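Local coordinates for protein homoaconitase large subunit (Methanocaldococcus jannaschii, PDB 4KP2) that forms, with a small subunit, a [4Fe-4S] hydro-lyase that reversibly dehydrates (R)-homocitrate to cis-homoaconitate and hydrates this to homoisocitrate, at residues V47-T52 with N126-N131. Numbering follows the deposited sequence.
Sequences VDLAMT and NYVLPN
Leu49 sends one methyl into the angle between Tyr127 and Val128, joining the central strand 49-53 of a parallel sheet to the connection that leads from helix 119-126 into strand 133-136. The sheet belongs to the alpha-beta-alpha sandwich of the aconitase family, and since strands 49-53 and 133-136 are neighbours in it, the 126-131 loop returns the chain from the helical layer to the strand next door. CB of Leu49 points at the loop, and with CG anti to the backbone N (chi1 -160°) the branch CD2 reaches it, lying 3.7 Å from Tyr127 CB and 3.9 Å from Val128 CG2. The Leu49 side chain as a whole runs at about a right angle to those of Tyr127 and Val128. Tyr127 thus offers its CB rather than its ring. With CG anti to the carbonyl carbon (chi1 -64°), the ring is carried away from the strand, and its OH is hydrogen-bonded to His112 NE2. Leu123 of helix 119-126 packs against both Leu49 and Val128, adding to the apolar cluster. Just before the strand, Asp48 has its polar partners outside the loop, a salt bridge from OD1 to Lys32 and a hydrogen bond to OD2 from the backbone N of Phe133; Asn131 merely approaches it, oxygen to oxygen with no donor between them, its O 4.2 Å from Asp48 OD2.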
loop_
_atom_site.group_PDB
_atom_site.type_symbol
_atom_site.label_atom_id
_atom_site.label_comp_id
_atom_site.label_asym_id
_atom_site.label_seq_id
_atom_site.Cartn_x
_atom_site.Cartn_y
_atom_site.Cartn_z
ATOM N N VAL A 47 -32.449 -6.908 13.565
ATOM C CA VAL A 47 -31.161 -7.116 12.911
ATOM C C VAL A 47 -30.182 -7.883 13.796
ATOM O O VAL A 47 -29.976 -7.537 14.961
ATOM C CB VAL A 47 -30.537 -5.777 12.476
ATOM C CG1 VAL A 47 -29.227 -6.009 11.743
ATOM C CG2 VAL A 47 -31.513 -5.013 11.596
ATOM N N ASP A 48 -29.584 -8.928 13.232
ATOM C CA ASP A 48 -28.635 -9.762 13.959
ATOM C C ASP A 48 -27.214 -9.214 13.882
ATOM O O ASP A 48 -26.396 -9.465 14.765
ATOM C CB ASP A 48 -28.661 -11.193 13.419
ATOM C CG ASP A 48 -29.954 -11.909 13.733
ATOM O OD1 ASP A 48 -30.464 -11.736 14.859
ATOM O OD2 ASP A 48 -30.459 -12.641 12.858
ATOM N N LEU A 49 -26.923 -8.468 12.822
ATOM C CA LEU A 49 -25.576 -7.954 12.606
ATOM C C LEU A 49 -25.589 -6.665 11.788
ATOM O O LEU A 49 -26.138 -6.623 10.688
ATOM C CB LEU A 49 -24.720 -9.013 11.908
ATOM C CG LEU A 49 -23.202 -8.873 12.009
ATOM C CD1 LEU A 49 -22.768 -8.961 13.462
ATOM C CD2 LEU A 49 -22.510 -9.941 11.176
ATOM N N ALA A 50 -24.981 -5.616 12.332
ATOM C CA ALA A 50 -24.915 -4.325 11.653
ATOM C C ALA A 50 -23.467 -3.888 11.453
ATOM O O ALA A 50 -22.663 -3.930 12.384
ATOM C CB ALA A 50 -25.689 -3.276 12.435
ATOM N N MET A 51 -23.136 -3.465 10.238
ATOM C CA MET A 51 -21.758 -3.113 9.907
ATOM C C MET A 51 -21.633 -1.905 8.980
ATOM O O MET A 51 -22.342 -1.797 7.980
ATOM C CB MET A 51 -21.030 -4.320 9.307
ATOM C CG MET A 51 -19.797 -3.970 8.488
ATOM S SD MET A 51 -20.125 -3.968 6.715
ATOM C CE MET A 51 -19.284 -2.465 6.228
ATOM N N THR A 52 -20.723 -0.999 9.328
ATOM C CA THR A 52 -20.381 0.135 8.476
ATOM C C THR A 52 -18.865 0.297 8.401
ATOM O O THR A 52 -18.155 0.032 9.372
ATOM C CB THR A 52 -21.005 1.444 8.988
ATOM O OG1 THR A 52 -20.750 1.581 10.391
ATOM C CG2 THR A 52 -22.507 1.449 8.747
ATOM N N ASN A 126 -15.411 -14.095 11.097
ATOM C CA ASN A 126 -15.598 -14.112 12.545
ATOM C C ASN A 126 -16.956 -13.630 13.057
ATOM O O ASN A 126 -17.113 -13.384 14.253
ATOM C CB ASN A 126 -14.479 -13.307 13.218
ATOM C CG ASN A 126 -14.152 -13.808 14.611
ATOM O OD1 ASN A 126 -14.637 -13.271 15.607
ATOM N ND2 ASN A 126 -13.325 -14.844 14.688
ATOM N N TYR A 127 -17.943 -13.500 12.175
ATOM C CA TYR A 127 -19.235 -12.966 12.604
ATOM C C TYR A 127 -20.465 -13.648 12.004
ATOM O O TYR A 127 -21.289 -14.199 12.734
ATOM C CB TYR A 127 -19.301 -11.457 12.356
ATOM C CG TYR A 127 -18.303 -10.661 13.165
ATOM C CD1 TYR A 127 -18.504 -10.436 14.520
ATOM C CD2 TYR A 127 -17.163 -10.133 12.575
ATOM C CE1 TYR A 127 -17.596 -9.709 15.266
ATOM C CE2 TYR A 127 -16.251 -9.403 13.313
ATOM C CZ TYR A 127 -16.472 -9.196 14.659
ATOM O OH TYR A 127 -15.567 -8.471 15.400
ATOM N N VAL A 128 -20.588 -13.601 10.681
ATOM C CA VAL A 128 -21.804 -14.047 9.999
ATOM C C VAL A 128 -22.163 -15.516 10.223
ATOM O O VAL A 128 -21.454 -16.419 9.778
ATOM C CB VAL A 128 -21.729 -13.785 8.483
ATOM C CG1 VAL A 128 -22.987 -14.296 7.799
ATOM C CG2 VAL A 128 -21.534 -12.303 8.209
ATOM N N LEU A 129 -23.280 -15.741 10.910
ATOM C CA LEU A 129 -23.814 -17.083 11.108
ATOM C C LEU A 129 -25.025 -17.295 10.207
ATOM O O LEU A 129 -25.675 -16.331 9.810
ATOM C CB LEU A 129 -24.210 -17.292 12.571
ATOM C CG LEU A 129 -23.079 -17.467 13.582
ATOM C CD1 LEU A 129 -23.645 -17.621 14.985
ATOM C CD2 LEU A 129 -22.223 -18.665 13.215
ATOM N N PRO A 130 -25.321 -18.561 9.866
ATOM C CA PRO A 130 -26.499 -18.883 9.053
ATOM C C PRO A 130 -27.801 -18.389 9.682
ATOM O O PRO A 130 -27.858 -18.171 10.891
ATOM C CB PRO A 130 -26.481 -20.412 9.012
ATOM C CG PRO A 130 -25.045 -20.762 9.146
ATOM C CD PRO A 130 -24.474 -19.745 10.093
ATOM N N ASN A 131 -28.823 -18.206 8.846
ATOM C CA ASN A 131 -30.153 -17.761 9.274
ATOM C C ASN A 131 -30.208 -16.339 9.837
ATOM O O ASN A 131 -31.269 -15.872 10.254
ATOM C CB ASN A 131 -30.779 -18.752 10.264
ATOM C CG ASN A 131 -30.800 -20.170 9.735
ATOM O OD1 ASN A 131 -30.810 -20.394 8.525
ATOM N ND2 ASN A 131 -30.806 -21.138 10.643
#